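Local coordinates for FAD-binding PCMH-type domain-containing protein (Gibberella zeae, PDB 6YJO) that carries a bicovalently linked FAD and probably acts as an oxygen-dependent oxidoreductase, belonging to a group of fungal flavo-enzymes that oxidise oligosaccharides, at residues A[66-71]-A[111-116]; A[123-128]-A[135-140]; A[350-355]-A[415-420]. All blocks are in the same frame, centred on the assembly; numbering follows the deposited sequence.

Contact 1 (A[66-71]-A[111-116])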
loop_
_atom_site.group_PDB
_atom_site.type_symbol
_atom_site.label_atom_id
_atom_site.label_comp_id
_atom_site.label_asym_id
_atom_site.label_seq_id
_atom_site.Cartn_x
_atom_site.Cartn_y
_atom_site.Cartn_z
ATOM N N ALA A 66 -7.795 17.656 -2.461
ATOM C CA ALA A 66 -7.610 17.951 -3.872
ATOM C C ALA A 66 -6.468 18.943 -4.040
ATOM O O ALA A 66 -6.127 19.694 -3.121
ATOM C CB ALA A 66 -8.893 18.514 -4.495
ATOM N N TYR A 67 -5.873 18.930 -5.232
ATOM C CA TYR A 67 -4.799 19.850 -5.582
ATOM C C TYR A 67 -4.889 20.158 -7.070
ATOM O O TYR A 67 -5.596 19.482 -7.820
ATOM C CB TYR A 67 -3.428 19.274 -5.213
ATOM C CG TYR A 67 -3.303 18.966 -3.745
ATOM C CD1 TYR A 67 -3.058 19.973 -2.827
ATOM C CD2 TYR A 67 -3.450 17.670 -3.274
ATOM C CE1 TYR A 67 -2.954 19.699 -1.481
ATOM C CE2 TYR A 67 -3.343 17.387 -1.930
ATOM C CZ TYR A 67 -3.096 18.403 -1.040
ATOM O OH TYR A 67 -2.992 18.122 0.299
ATOM N N THR A 68 -4.160 21.190 -7.489
ATOM C CA THR A 68 -4.199 21.680 -8.867
ATOM C C THR A 68 -2.782 21.740 -9.429
ATOM O O THR A 68 -2.070 22.737 -9.226
ATOM C CB THR A 68 -4.881 23.042 -8.948
ATOM O OG1 THR A 68 -4.346 23.925 -7.952
ATOM C CG2 THR A 68 -6.381 22.874 -8.737
ATOM N N PRO A 69 -2.329 20.676 -10.100
ATOM C CA PRO A 69 -1.099 20.739 -10.899
ATOM C C PRO A 69 -0.814 22.056 -11.603
ATOM O O PRO A 69 -1.725 22.832 -11.907
ATOM C CB PRO A 69 -1.327 19.625 -11.935
ATOM C CG PRO A 69 -2.497 18.763 -11.369
ATOM C CD PRO A 69 -2.771 19.281 -9.988
ATOM N N ALA A 70 0.472 22.307 -11.864
ATOM C CA ALA A 70 0.861 23.307 -12.852
ATOM C C ALA A 70 0.631 22.777 -14.261
ATOM O O ALA A 70 0.134 23.504 -15.126
ATOM C CB ALA A 70 2.323 23.702 -12.642
ATOM N N ALA A 71 0.972 21.509 -14.494
ATOM C CA ALA A 71 0.555 20.791 -15.690
ATOM C C ALA A 71 0.404 19.315 -15.350
ATOM O O ALA A 71 0.951 18.825 -14.358
ATOM C CB ALA A 71 1.544 20.968 -16.849
ATOM N N GLY A 111 0.918 16.441 -3.010
ATOM C CA GLY A 111 0.592 16.910 -1.680
ATOM C C GLY A 111 0.437 18.407 -1.570
ATOM O O GLY A 111 0.400 18.930 -0.451
ATOM N N GLU A 112 0.326 19.105 -2.698
ATOM C CA GLU A 112 0.318 20.561 -2.782
ATOM C C GLU A 112 0.038 20.914 -4.239
ATOM O O GLU A 112 -0.016 20.034 -5.104
ATOM C CB GLU A 112 1.643 21.168 -2.320
ATOM C CG GLU A 112 2.846 20.755 -3.166
ATOM C CD GLU A 112 4.119 21.478 -2.769
ATOM O OE1 GLU A 112 4.252 21.850 -1.584
ATOM O OE2 GLU A 112 4.981 21.681 -3.649
ATOM N N ASN A 113 -0.131 22.207 -4.502
ATOM C CA ASN A 113 -0.340 22.683 -5.860
ATOM C C ASN A 113 0.991 23.079 -6.492
ATOM O O ASN A 113 2.000 23.269 -5.811
ATOM C CB ASN A 113 -1.307 23.868 -5.873
ATOM C CG ASN A 113 -2.457 23.692 -4.899
ATOM O OD1 ASN A 113 -2.275 23.796 -3.685
ATOM N ND2 ASN A 113 -3.650 23.424 -5.427
ATOM N N GLY A 114 0.986 23.173 -7.819
ATOM C CA GLY A 114 2.134 23.679 -8.537
ATOM C C GLY A 114 3.154 22.633 -8.920
ATOM O O GLY A 114 4.326 22.973 -9.115
ATOM N N HIS A 115 2.747 21.372 -9.039
ATOM C CA HIS A 115 3.607 20.305 -9.529
ATOM C C HIS A 115 3.290 20.012 -10.987
ATOM O O HIS A 115 2.150 20.162 -11.431
ATOM C CB HIS A 115 3.415 19.013 -8.725
ATOM C CG HIS A 115 4.146 18.983 -7.421
ATOM N ND1 HIS A 115 4.736 17.838 -6.929
ATOM C CD2 HIS A 115 4.366 19.946 -6.495
ATOM C CE1 HIS A 115 5.297 18.099 -5.762
ATOM N NE2 HIS A 115 5.086 19.372 -5.475
ATOM N N LEU A 116 4.308 19.583 -11.728
ATOM C CA LEU A 116 4.064 18.798 -12.928
ATOM C C LEU A 116 3.729 17.385 -12.484
ATOM O O LEU A 116 4.491 16.763 -11.740
ATOM C CB LEU A 116 5.277 18.796 -13.860
ATOM C CG LEU A 116 5.244 17.761 -14.997
ATOM C CD1 LEU A 116 4.119 18.045 -15.998
ATOM C CD2 LEU A 116 6.587 17.694 -15.713
#

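Contact 2 (A[123-128]-A[135-140])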
loop_
_atom_site.group_PDB
_atom_site.type_symbol
_atom_site.label_atom_id
_atom_site.label_comp_id
_atom_site.label_asym_id
_atom_site.label_seq_id
_atom_site.Cartn_x
_atom_site.Cartn_y
_atom_site.Cartn_z
ATOM N N MET A 123 0.014 3.802 -19.351
ATOM C CA MET A 123 1.025 2.771 -19.590
ATOM C C MET A 123 0.720 1.613 -18.646
ATOM O O MET A 123 1.130 1.614 -17.485
ATOM C CB MET A 123 2.423 3.336 -19.371
ATOM C CG MET A 123 2.762 4.509 -20.275
ATOM S SD MET A 123 4.308 5.335 -19.842
ATOM C CE MET A 123 5.447 3.944 -19.826
ATOM N N ASP A 124 -0.015 0.612 -19.152
ATOM C CA ASP A 124 -0.490 -0.485 -18.314
ATOM C C ASP A 124 -0.265 -1.857 -18.947
ATOM O O ASP A 124 -0.948 -2.818 -18.579
ATOM C CB ASP A 124 -1.976 -0.303 -17.987
ATOM C CG ASP A 124 -2.864 -0.387 -19.218
ATOM O OD1 ASP A 124 -2.340 -0.617 -20.328
ATOM O OD2 ASP A 124 -4.095 -0.223 -19.074
ATOM N N THR A 125 0.676 -1.984 -19.878
ATOM C CA THR A 125 0.877 -3.260 -20.553
ATOM C C THR A 125 1.551 -4.260 -19.619
ATOM O O THR A 125 2.597 -3.970 -19.029
ATOM C CB THR A 125 1.715 -3.066 -21.820
ATOM O OG1 THR A 125 1.054 -2.139 -22.695
ATOM C CG2 THR A 125 1.921 -4.393 -22.541
ATOM N N VAL A 126 0.938 -5.440 -19.483
ATOM C CA VAL A 126 1.509 -6.563 -18.744
ATOM C C VAL A 126 2.104 -7.538 -19.748
ATOM O O VAL A 126 1.571 -7.714 -20.850
ATOM C CB VAL A 126 0.452 -7.266 -17.866
ATOM C CG1 VAL A 126 1.075 -8.445 -17.126
ATOM C CG2 VAL A 126 -0.182 -6.287 -16.888
ATOM N N THR A 127 3.217 -8.166 -19.373
ATOM C CA THR A 127 3.900 -9.132 -20.227
ATOM C C THR A 127 4.482 -10.229 -19.349
ATOM O O THR A 127 5.303 -9.948 -18.472
ATOM C CB THR A 127 5.003 -8.454 -21.052
ATOM O OG1 THR A 127 4.412 -7.584 -22.026
ATOM C CG2 THR A 127 5.863 -9.487 -21.759
ATOM N N LEU A 128 4.050 -11.469 -19.585
ATOM C CA LEU A 128 4.507 -12.639 -18.843
ATOM C C LEU A 128 5.535 -13.384 -19.687
ATOM O O LEU A 128 5.222 -13.843 -20.790
ATOM C CB LEU A 128 3.333 -13.556 -18.491
ATOM C CG LEU A 128 3.673 -14.908 -17.855
ATOM C CD1 LEU A 128 4.430 -14.746 -16.539
ATOM C CD2 LEU A 128 2.410 -15.724 -17.634
ATOM N N THR A 135 6.978 -8.279 -16.889
ATOM C CA THR A 135 7.152 -6.837 -17.006
ATOM C C THR A 135 5.774 -6.195 -16.925
ATOM O O THR A 135 4.895 -6.502 -17.735
ATOM C CB THR A 135 7.838 -6.453 -18.321
ATOM O OG1 THR A 135 6.849 -6.058 -19.279
ATOM C CG2 THR A 135 8.644 -7.610 -18.891
ATOM N N VAL A 136 5.589 -5.311 -15.952
ATOM C CA VAL A 136 4.323 -4.619 -15.733
ATOM C C VAL A 136 4.584 -3.120 -15.812
ATOM O O VAL A 136 5.324 -2.569 -14.988
ATOM C CB VAL A 136 3.690 -5.000 -14.384
ATOM C CG1 VAL A 136 2.459 -4.156 -14.122
ATOM C CG2 VAL A 136 3.345 -6.490 -14.357
ATOM N N GLN A 137 3.968 -2.464 -16.792
ATOM C CA GLN A 137 4.140 -1.026 -16.945
ATOM C C GLN A 137 3.575 -0.306 -15.726
ATOM O O GLN A 137 2.643 -0.780 -15.072
ATOM C CB GLN A 137 3.471 -0.542 -18.233
ATOM C CG GLN A 137 4.315 -0.800 -19.472
ATOM C CD GLN A 137 3.737 -0.171 -20.724
ATOM O OE1 GLN A 137 2.553 -0.318 -21.022
ATOM N NE2 GLN A 137 4.578 0.540 -21.465
ATOM N N ALA A 138 4.170 0.846 -15.414
ATOM C CA ALA A 138 3.959 1.490 -14.124
ATOM C C ALA A 138 2.519 1.933 -13.887
ATOM O O ALA A 138 2.168 2.236 -12.741
ATOM C CB ALA A 138 4.902 2.685 -14.007
ATOM N N GLY A 139 1.680 1.966 -14.916
ATOM C CA GLY A 139 0.308 2.402 -14.784
ATOM C C GLY A 139 -0.713 1.306 -14.615
ATOM O O GLY A 139 -1.893 1.608 -14.407
ATOM N N ALA A 140 -0.310 0.043 -14.706
ATOM C CA ALA A 140 -1.258 -1.046 -14.534
ATOM C C ALA A 140 -1.848 -1.015 -13.130
ATOM O O ALA A 140 -1.148 -0.760 -12.145
ATOM C CB ALA A 140 -0.581 -2.394 -14.790
#

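Contact 3 (A[350-355]-A[415-420])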
loop_
_atom_site.group_PDB
_atom_site.type_symbol
_atom_site.label_atom_id
_atom_site.label_comp_id
_atom_site.label_asym_id
_atom_site.label_seq_id
_atom_site.Cartn_x
_atom_site.Cartn_y
_atom_site.Cartn_z
ATOM N N LEU A 350 -0.524 1.157 11.960
ATOM C CA LEU A 350 0.502 0.785 12.923
ATOM C C LEU A 350 1.161 -0.499 12.441
ATOM O O LEU A 350 0.525 -1.331 11.789
ATOM C CB LEU A 350 -0.061 0.584 14.335
ATOM C CG LEU A 350 -0.400 1.836 15.143
ATOM C CD1 LEU A 350 -1.042 1.435 16.465
ATOM C CD2 LEU A 350 0.847 2.679 15.386
ATOM N N MET A 351 2.444 -0.644 12.757
ATOM C CA MET A 351 3.228 -1.842 12.456
ATOM C C MET A 351 3.838 -2.309 13.776
ATOM O O MET A 351 5.021 -2.094 14.046
ATOM C CB MET A 351 4.302 -1.551 11.387
ATOM C CG MET A 351 3.737 -1.168 10.027
ATOM S SD MET A 351 4.182 -2.331 8.719
ATOM C CE MET A 351 3.411 -3.830 9.320
ATOM N N THR A 352 3.018 -2.956 14.599
ATOM C CA THR A 352 3.395 -3.305 15.962
ATOM C C THR A 352 4.003 -4.699 16.037
ATOM O O THR A 352 3.839 -5.535 15.145
ATOM C CB THR A 352 2.185 -3.254 16.905
ATOM O OG1 THR A 352 1.249 -4.278 16.546
ATOM C CG2 THR A 352 1.504 -1.905 16.844
ATOM N N LYS A 353 4.720 -4.931 17.130
ATOM C CA LYS A 353 4.991 -6.268 17.623
ATOM C C LYS A 353 3.818 -6.742 18.479
ATOM O O LYS A 353 2.849 -6.015 18.708
ATOM C CB LYS A 353 6.289 -6.278 18.429
ATOM C CG LYS A 353 7.518 -5.897 17.620
ATOM C CD LYS A 353 8.729 -5.664 18.511
ATOM C CE LYS A 353 9.997 -5.469 17.693
ATOM N NZ LYS A 353 10.519 -6.748 17.135
ATOM N N ALA A 354 3.904 -7.987 18.934
ATOM C CA ALA A 354 2.954 -8.533 19.895
ATOM C C ALA A 354 2.688 -7.556 21.032
ATOM O O ALA A 354 3.601 -7.184 21.774
ATOM C CB ALA A 354 3.502 -9.849 20.450
ATOM N N LEU A 355 1.432 -7.131 21.166
ATOM C CA LEU A 355 1.037 -6.282 22.284
ATOM C C LEU A 355 1.039 -7.069 23.593
ATOM O O LEU A 355 0.763 -8.272 23.624
ATOM C CB LEU A 355 -0.354 -5.690 22.048
ATOM C CG LEU A 355 -0.464 -4.411 21.216
ATOM C CD1 LEU A 355 -0.073 -4.645 19.759
ATOM C CD2 LEU A 355 -1.882 -3.855 21.319
ATOM N N LYS A 415 8.023 -6.830 12.513
ATOM C CA LYS A 415 6.733 -6.565 13.127
ATOM C C LYS A 415 5.796 -7.754 12.927
ATOM O O LYS A 415 5.956 -8.564 12.010
ATOM C CB LYS A 415 6.110 -5.296 12.547
ATOM C CG LYS A 415 7.017 -4.066 12.601
ATOM C CD LYS A 415 7.494 -3.769 14.022
ATOM C CE LYS A 415 8.348 -2.506 14.071
ATOM N NZ LYS A 415 9.565 -2.612 13.218
ATOM N N LEU A 416 4.804 -7.852 13.806
ATOM C CA LEU A 416 3.847 -8.946 13.757
ATOM C C LEU A 416 2.482 -8.544 13.224
ATOM O O LEU A 416 1.847 -9.343 12.535
ATOM C CB LEU A 416 3.669 -9.558 15.152
ATOM C CG LEU A 416 2.683 -10.721 15.271
ATOM C CD1 LEU A 416 3.172 -11.926 14.478
ATOM C CD2 LEU A 416 2.466 -11.086 16.729
ATOM N N LEU A 417 2.028 -7.323 13.509
ATOM C CA LEU A 417 0.662 -6.905 13.233
ATOM C C LEU A 417 0.651 -5.645 12.383
ATOM O O LEU A 417 1.413 -4.710 12.637
ATOM C CB LEU A 417 -0.100 -6.658 14.535
ATOM C CG LEU A 417 -0.171 -7.841 15.501
ATOM C CD1 LEU A 417 -0.836 -7.424 16.808
ATOM C CD2 LEU A 417 -0.901 -9.024 14.862
ATOM N N LEU A 418 -0.225 -5.623 11.378
ATOM C CA LEU A 418 -0.409 -4.472 10.498
ATOM C C LEU A 418 -1.786 -3.885 10.778
ATOM O O LEU A 418 -2.799 -4.387 10.283
ATOM C CB LEU A 418 -0.261 -4.866 9.030
ATOM C CG LEU A 418 -0.717 -3.809 8.022
ATOM C CD1 LEU A 418 0.082 -2.521 8.200
ATOM C CD2 LEU A 418 -0.612 -4.321 6.589
ATOM N N TRP A 419 -1.814 -2.817 11.570
ATOM C CA TRP A 419 -3.061 -2.136 11.882
ATOM C C TRP A 419 -3.382 -1.097 10.817
ATOM O O TRP A 419 -2.488 -0.421 10.302
ATOM C CB TRP A 419 -2.975 -1.444 13.241
ATOM C CG TRP A 419 -2.590 -2.323 14.391
ATOM C CD1 TRP A 419 -1.425 -3.022 14.542
ATOM C CD2 TRP A 419 -3.357 -2.565 15.577
ATOM N NE1 TRP A 419 -1.430 -3.698 15.738
ATOM C CE2 TRP A 419 -2.604 -3.434 16.394
ATOM C CE3 TRP A 419 -4.612 -2.139 16.024
ATOM C CZ2 TRP A 419 -3.065 -3.883 17.631
ATOM C CZ3 TRP A 419 -5.066 -2.583 17.253
ATOM C CH2 TRP A 419 -4.295 -3.446 18.041
ATOM N N GLN A 420 -4.663 -0.967 10.493
ATOM C CA GLN A 420 -5.148 0.168 9.725
ATOM C C GLN A 420 -6.362 0.748 10.430
ATOM O O GLN A 420 -7.283 0.013 10.799
ATOM C CB GLN A 420 -5.506 -0.211 8.286
ATOM C CG GLN A 420 -5.748 1.007 7.410
ATOM C CD GLN A 420 -6.237 0.664 6.019
ATOM O OE1 GLN A 420 -6.285 1.526 5.140
ATOM N NE2 GLN A 420 -6.613 -0.591 5.813
#

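Contact 1 (A[66-71]-A[111-116])
With CG anti to its own carbonyl carbon (chi1 -59°) and the ring turned by a chi2 of -79°, Tyr67 lays one face of its phenol over the backbone of Gly111 and Glu112. Tyr67 CD1 comes within 3.4 Å of Glu112 CA, while the peptide atoms Gly111 C and Glu112 N lie over the same face, both offset toward the rim. Gly111 CA adds a CH-pi contact, 4.2 Å from the centroid of the Tyr67 ring. The Glu112 side chain leaves away from segment 66-71, and its carboxylate is met within its own segment, where His115 NE2 donates to Glu112 OE2 at 2.9 Å. This oxygen is met on its anti side and out of the carboxylate plane, though it lies near the imidazole plane; OE2 also forms a salt bridge with Arg94, and Ser96 holds the other ring nitrogen, so the imidazole is held at both nitrogens. Both segments are lead-ins to neighbouring parallel strands, 71-73 and 116-119, of the small parallel sheet in the FAD-binding domain of this PCMH-type flavoprotein. From Thr68 on, the backbones run side by side toward those strands: the N-H of Gly114 makes a weak bond to Thr68 O, and then Ala70 N donates to His115 O at 2.8 Å. At the parallel pair Ala71 and Leu116, Leu116 CA lies 3.4 Å from Ala71 O in a CA-H...O contact. Leu116 CG stands anti to its backbone N (chi1 167°), and CD1 of Leu116 reaches back to Ala71 CB at 4.0 Å, while helix 32-41 packs against Ala70 and Ala71 through Leu35.

Contact 2 (A[123-128]-A[135-140])
Gln137 OE1 is gripped by the backbone N-H of Thr125, which donates at 2.8 Å in the carbonyl plane, on a lone pair. Thr125 OG1 stands 2.9 Å from the same Gln137 OE1, the two side chains lying side by side and pointing the same way. Gln137 reaches this position with CG anti to its carbonyl carbon (chi1 -80°) and the chain extended beyond, which carries the amide across to Thr125; NE2 of Gln137 ends 3.9 Å from Met123 CE, where the methionine crosses at about a right angle. The backbone N of Gln137 donates to Thr125 O, so the side chain and backbone of Gln137 bind the N-H and the C=O of Thr125. Beyond it the antiparallel hairpin of strands 126-128 and 133-137 begins, with Thr127 and Thr135 as a hydrogen-bonded pair. Val126 CG1 meets Val136 CG2 at 4.1 Å on the face covered by helix 142-152. At the other end a type I turn, Gln137 to Ala140, presents Gly139 N to Met123 O at 2.7 Å. Within this turn Ala138 touches the FAD, and its carbonyl accepts from Ser99 OG. The Gln137 amide and the turn N-H thus supply bonds to residues 123-125, which precede strand 126-128, and connect the FAD-contacting turn to them.

Contact 3 (A[350-355]-A[415-420])
Trp419 leaves its strand with CB packed 3.7 Å from Leu350 CB, its cross-strand neighbour in the antiparallel pairing of strands 346-352 and 417-423, at the margin of the seven-stranded sheet. CG of the indole still borders Leu350 CB. Further along, CD1 passes Leu350 O and Thr352 OG1 at its edge, and Trp419 NE1 donates to Thr352 OG1 at 2.9 Å, the hydroxyl lying 21° out of the ring plane. Thr352 offers this oxygen with OG1 between its backbone N and carbonyl carbon (chi1 66°); the hydroxyl in turn makes a weak bond to Lys353 O. Thr352 CG2 sits above the ring plane beside NE1, on the side toward which the hydroxyl is tilted. At the far end CZ2 of Trp419 meets Leu355 CD1 at 3.7 Å, tip to tip, and Phe363 adds an edge-to-face contact with the indole. Backbone bonds in both directions join Leu350 and Trp419. Closer to Lys415 the pairing is broken by a classic beta bulge: Leu416 and Leu417 both face Thr352, whose carbonyl oxygen accepts from Leu416 N at 2.8 Å and from Leu417 N at 3.0 Å. On the sheet face opposite to Trp419, Met351 bends at chi2 and chi3 to bring CE 3.7 Å from Leu418 CD1, and Leu418 itself lies beside Tyr176 and Tyr457, both FAD-binding residues. Just before the bulge the Lys415 side chain, bent at chi2 and chi4, crosses strand 350-352 at the carbonyl of Met351, with Lys415 CD 3.0 Å from Met351 O.

How the contacts relate
The three contacts follow one another along the chain and do not touch. Contacts 1 and 2 both belong to the FAD-binding domain, their centres 26 Å apart: the first joins the approaches to two parallel strands, the second a hairpin of the antiparallel sheet. Contact 3 lies in the separate seven-stranded sheet, about 34 Å from contact 1 and 32 Å from contact 2 between centres, across the centre of the chain from both. The cofactor relates them. Contact 2 reaches it directly through Ala138. In contact 3 the side chain of Leu418 is about 5 Å from the bound FAD. In contact 1 the side chain of His115 is about 8 Å from the bound FAD.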